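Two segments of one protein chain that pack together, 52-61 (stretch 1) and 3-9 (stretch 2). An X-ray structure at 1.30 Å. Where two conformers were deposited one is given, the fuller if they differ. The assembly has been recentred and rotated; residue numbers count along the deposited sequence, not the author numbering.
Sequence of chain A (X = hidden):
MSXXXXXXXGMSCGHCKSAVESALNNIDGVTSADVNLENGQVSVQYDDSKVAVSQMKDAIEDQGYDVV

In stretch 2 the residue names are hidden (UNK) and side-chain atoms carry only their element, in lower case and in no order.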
# COMPACT_ATOMS: atom_id res chain seq x y z
N ALA A 52 26.14 1.30 -2.17
CA ALA A 52 26.07 1.63 -3.55
C ALA A 52 24.63 1.91 -4.04
O ALA A 52 23.69 1.32 -3.49
CB ALA A 52 26.63 0.45 -4.38
N VAL A 53 24.49 2.71 -5.09
CA VAL A 53 23.18 2.97 -5.61
C VAL A 53 22.53 1.65 -6.11
O VAL A 53 21.33 1.48 -6.03
CB VAL A 53 23.25 4.05 -6.69
CG1 VAL A 53 21.92 4.19 -7.41
CG2 VAL A 53 23.62 5.36 -6.00
N SER A 54 23.34 0.72 -6.62
CA SER A 54 22.81 -0.58 -7.04
C SER A 54 22.01 -1.29 -5.94
O SER A 54 20.99 -1.93 -6.21
CB SER A 54 24.00 -1.40 -7.55
OG SER A 54 24.96 -1.68 -6.50
N GLN A 55 22.45 -1.20 -4.69
CA GLN A 55 21.75 -1.79 -3.56
C GLN A 55 20.39 -1.08 -3.35
O GLN A 55 19.40 -1.72 -2.99
CB GLN A 55 22.60 -1.70 -2.31
CG GLN A 55 23.87 -2.56 -2.31
CD GLN A 55 24.72 -2.19 -1.13
OE1 GLN A 55 25.70 -1.42 -1.31
NE2 GLN A 55 24.35 -2.64 0.07
N MET A 56 20.34 0.23 -3.53
CA MET A 56 19.09 0.95 -3.39
C MET A 56 18.08 0.55 -4.47
O MET A 56 16.90 0.35 -4.18
CB MET A 56 19.36 2.47 -3.48
CG MET A 56 20.35 3.01 -2.44
SD MET A 56 20.73 4.71 -2.85
CE MET A 56 22.30 4.91 -1.94
N LYS A 57 18.55 0.51 -5.71
CA LYS A 57 17.69 0.10 -6.82
C LYS A 57 17.15 -1.29 -6.56
O LYS A 57 15.96 -1.55 -6.83
CB LYS A 57 18.44 0.17 -8.15
CG LYS A 57 18.75 1.60 -8.56
CD LYS A 57 19.55 1.66 -9.85
CE LYS A 57 19.72 3.09 -10.24
NZ LYS A 57 19.85 3.28 -11.69
N ASP A 58 18.02 -2.20 -6.12
CA ASP A 58 17.52 -3.57 -5.90
C ASP A 58 16.48 -3.61 -4.82
O ASP A 58 15.51 -4.38 -4.93
CB ASP A 58 18.67 -4.50 -5.51
CG ASP A 58 19.50 -4.91 -6.66
OD1 ASP A 58 19.18 -4.61 -7.84
OD2 ASP A 58 20.56 -5.54 -6.35
N ALA A 59 16.68 -2.84 -3.75
CA ALA A 59 15.73 -2.84 -2.64
C ALA A 59 14.37 -2.34 -3.10
O ALA A 59 13.32 -2.85 -2.65
CB ALA A 59 16.24 -2.00 -1.49
N ILE A 60 14.36 -1.37 -3.98
CA ILE A 60 13.13 -0.81 -4.50
C ILE A 60 12.45 -1.84 -5.42
O ILE A 60 11.25 -2.08 -5.30
CB ILE A 60 13.38 0.50 -5.20
CG1 ILE A 60 13.82 1.55 -4.19
CG2 ILE A 60 12.15 0.98 -5.99
CD1 ILE A 60 14.42 2.74 -4.91
N GLU A 61 13.22 -2.43 -6.32
CA GLU A 61 12.67 -3.36 -7.29
C GLU A 61 12.19 -4.63 -6.59
O GLU A 61 11.16 -5.17 -6.98
CB GLU A 61 13.69 -3.62 -8.44
CG GLU A 61 13.99 -2.30 -9.20
CD GLU A 61 14.41 -2.39 -10.67
OE1 GLU A 61 15.35 -3.18 -10.91
OE2 GLU A 61 13.86 -1.54 -11.51
N UNK A 3 23.91 12.20 -1.52
CA UNK A 3 22.50 12.17 -1.88
C UNK A 3 22.32 11.53 -3.20
O UNK A 3 23.07 11.82 -4.17
c UNK A 3 19.87 15.02 -2.14
o UNK A 3 20.64 15.98 -2.17
c UNK A 3 20.40 13.63 -2.06
n UNK A 3 18.56 15.16 -2.15
c UNK A 3 21.92 13.58 -1.86
N UNK A 4 21.33 10.60 -3.28
CA UNK A 4 20.91 9.98 -4.54
C UNK A 4 19.46 10.25 -4.73
O UNK A 4 18.71 10.15 -3.79
o UNK A 4 20.54 7.38 -7.91
o UNK A 4 22.24 8.51 -7.09
c UNK A 4 21.15 8.47 -4.47
c UNK A 4 20.60 7.65 -5.61
c UNK A 4 21.20 7.88 -6.95
N UNK A 5 19.07 10.65 -5.93
CA UNK A 5 17.67 10.74 -6.31
C UNK A 5 17.34 9.63 -7.29
O UNK A 5 17.90 9.61 -8.39
c UNK A 5 17.56 14.60 -6.22
c UNK A 5 17.33 12.14 -6.83
c UNK A 5 15.87 12.20 -7.24
c UNK A 5 17.66 13.21 -5.73
N UNK A 6 16.43 8.72 -6.91
CA UNK A 6 15.96 7.66 -7.78
C UNK A 6 14.64 8.09 -8.37
O UNK A 6 13.81 8.72 -7.66
c UNK A 6 17.50 4.35 -6.86
c UNK A 6 15.89 6.30 -7.12
c UNK A 6 17.28 6.07 -5.08
c UNK A 6 17.24 5.83 -6.56
N UNK A 7 14.40 7.74 -9.62
CA UNK A 7 13.08 7.96 -10.26
C UNK A 7 12.36 6.60 -10.29
O UNK A 7 12.86 5.68 -10.86
o UNK A 7 14.60 10.32 -11.91
c UNK A 7 13.25 8.49 -11.62
c UNK A 7 13.50 9.91 -11.58
n UNK A 7 12.47 10.72 -11.24
N UNK A 8 11.21 6.52 -9.61
CA UNK A 8 10.55 5.25 -9.35
C UNK A 8 9.17 5.34 -9.90
O UNK A 8 8.49 6.35 -9.69
c UNK A 8 11.92 4.85 -7.25
c UNK A 8 9.82 3.59 -7.61
c UNK A 8 10.52 4.92 -7.85
N UNK A 9 8.80 4.29 -10.63
CA UNK A 9 7.43 4.13 -11.16
C UNK A 9 6.69 3.07 -10.37
O UNK A 9 7.27 2.03 -9.99
c UNK A 9 7.46 3.71 -12.65
c UNK A 9 8.00 4.52 -14.99
o UNK A 9 8.33 5.46 -15.72
o UNK A 9 7.75 3.38 -15.42
c UNK A 9 7.94 4.84 -13.51

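Position 3 carries three side-chain carbons in an unbranched line, the third bonded to one oxygen and one nitrogen. That is a primary amide at the end of a two-carbon spacer. CA-to-CB points away from the helix, and the side chain makes no contact with stretch 1. The residue is glutamine, Q3, with chi1 and chi2 both t.

Position 4 also has three carbons in line, but the third carries two oxygens, a carboxylate. Its CA-to-CB bond points toward the helix. One carboxylate oxygen lies 3.5 Å from CG1 of V53, and the middle carbon lies 4.0 Å from SD of M56. The residue is glutamate, E4; these atoms are OE2 and CG. With chi2 of E4 at 66° (p), the chain turns about the bond from CB to the middle carbon instead of running on extended. The approach of OE2 to a methyl is a van der Waals contact, since CG1 of V53 offers no polar hydrogen.

Position 5 has four carbons, forked at the first, with one arm two carbons long. A beta-branched, all-carbon side chain with unequal arms is isoleucine, I5. It makes no contact with stretch 1, as expected for alternation along a strand.

Position 6 again has four carbons, but the fork comes at the second, giving two arms of one carbon each. Its CA-to-CB bond points toward the helix, and one methyl lies 3.5 Å from CG of K57, 4.0 Å from CD1 of I60, 4.3 Å from CB of M56 and 4.5 Å from CG1 of V53. The residue is leucine, L6, and that methyl is CD2. Its chi2 of 100° lies between the usual wells.

Position 7 has two carbons, the second bearing one oxygen and one nitrogen: an amide one carbon shorter than that of Q3. It makes no contact with stretch 1. The residue is asparagine, N7.

Position 8 has three carbons, the first carrying the other two. Its CA-to-CB bond points toward the helix, and one of its methyls is 3.9 Å from CG2 of I60. The residue is valine, V8, and the methyl is CG1.

Position 9 has three carbons in line, the third bonded to two oxygens. It makes no contact with stretch 1. The residue is glutamate, E9, with an extended chain (chi2 180°).

The contact is a helix laid over one face of a strand. The two axes run in broadly the same direction, 30° apart, and approach to 10.4 Å, a gap that side chains must fill. Strand alternation directs E4, L6 and V8 into it; helical periodicity brings V53, M56 and I60 to meet them, while the CA-to-CB bond of K57 points sideways, yet its CG still reaches CD2 of L6 at 3.5 Å. The CA register runs V53 to E4 (7.4 Å, CA to CA), K57 to L6 (7.8 Å, CA to CA) and I60 to V8 (8.2 Å, CA to CA). L6 is the hub, touching four helix residues and giving the largest covered area. No hydrogen bond crosses between the stretches. Every closest contact joins two side chains, most of them carbon to carbon, and together the stretches bury 315 Å².

Stretch 2 3-9: QEILNVE
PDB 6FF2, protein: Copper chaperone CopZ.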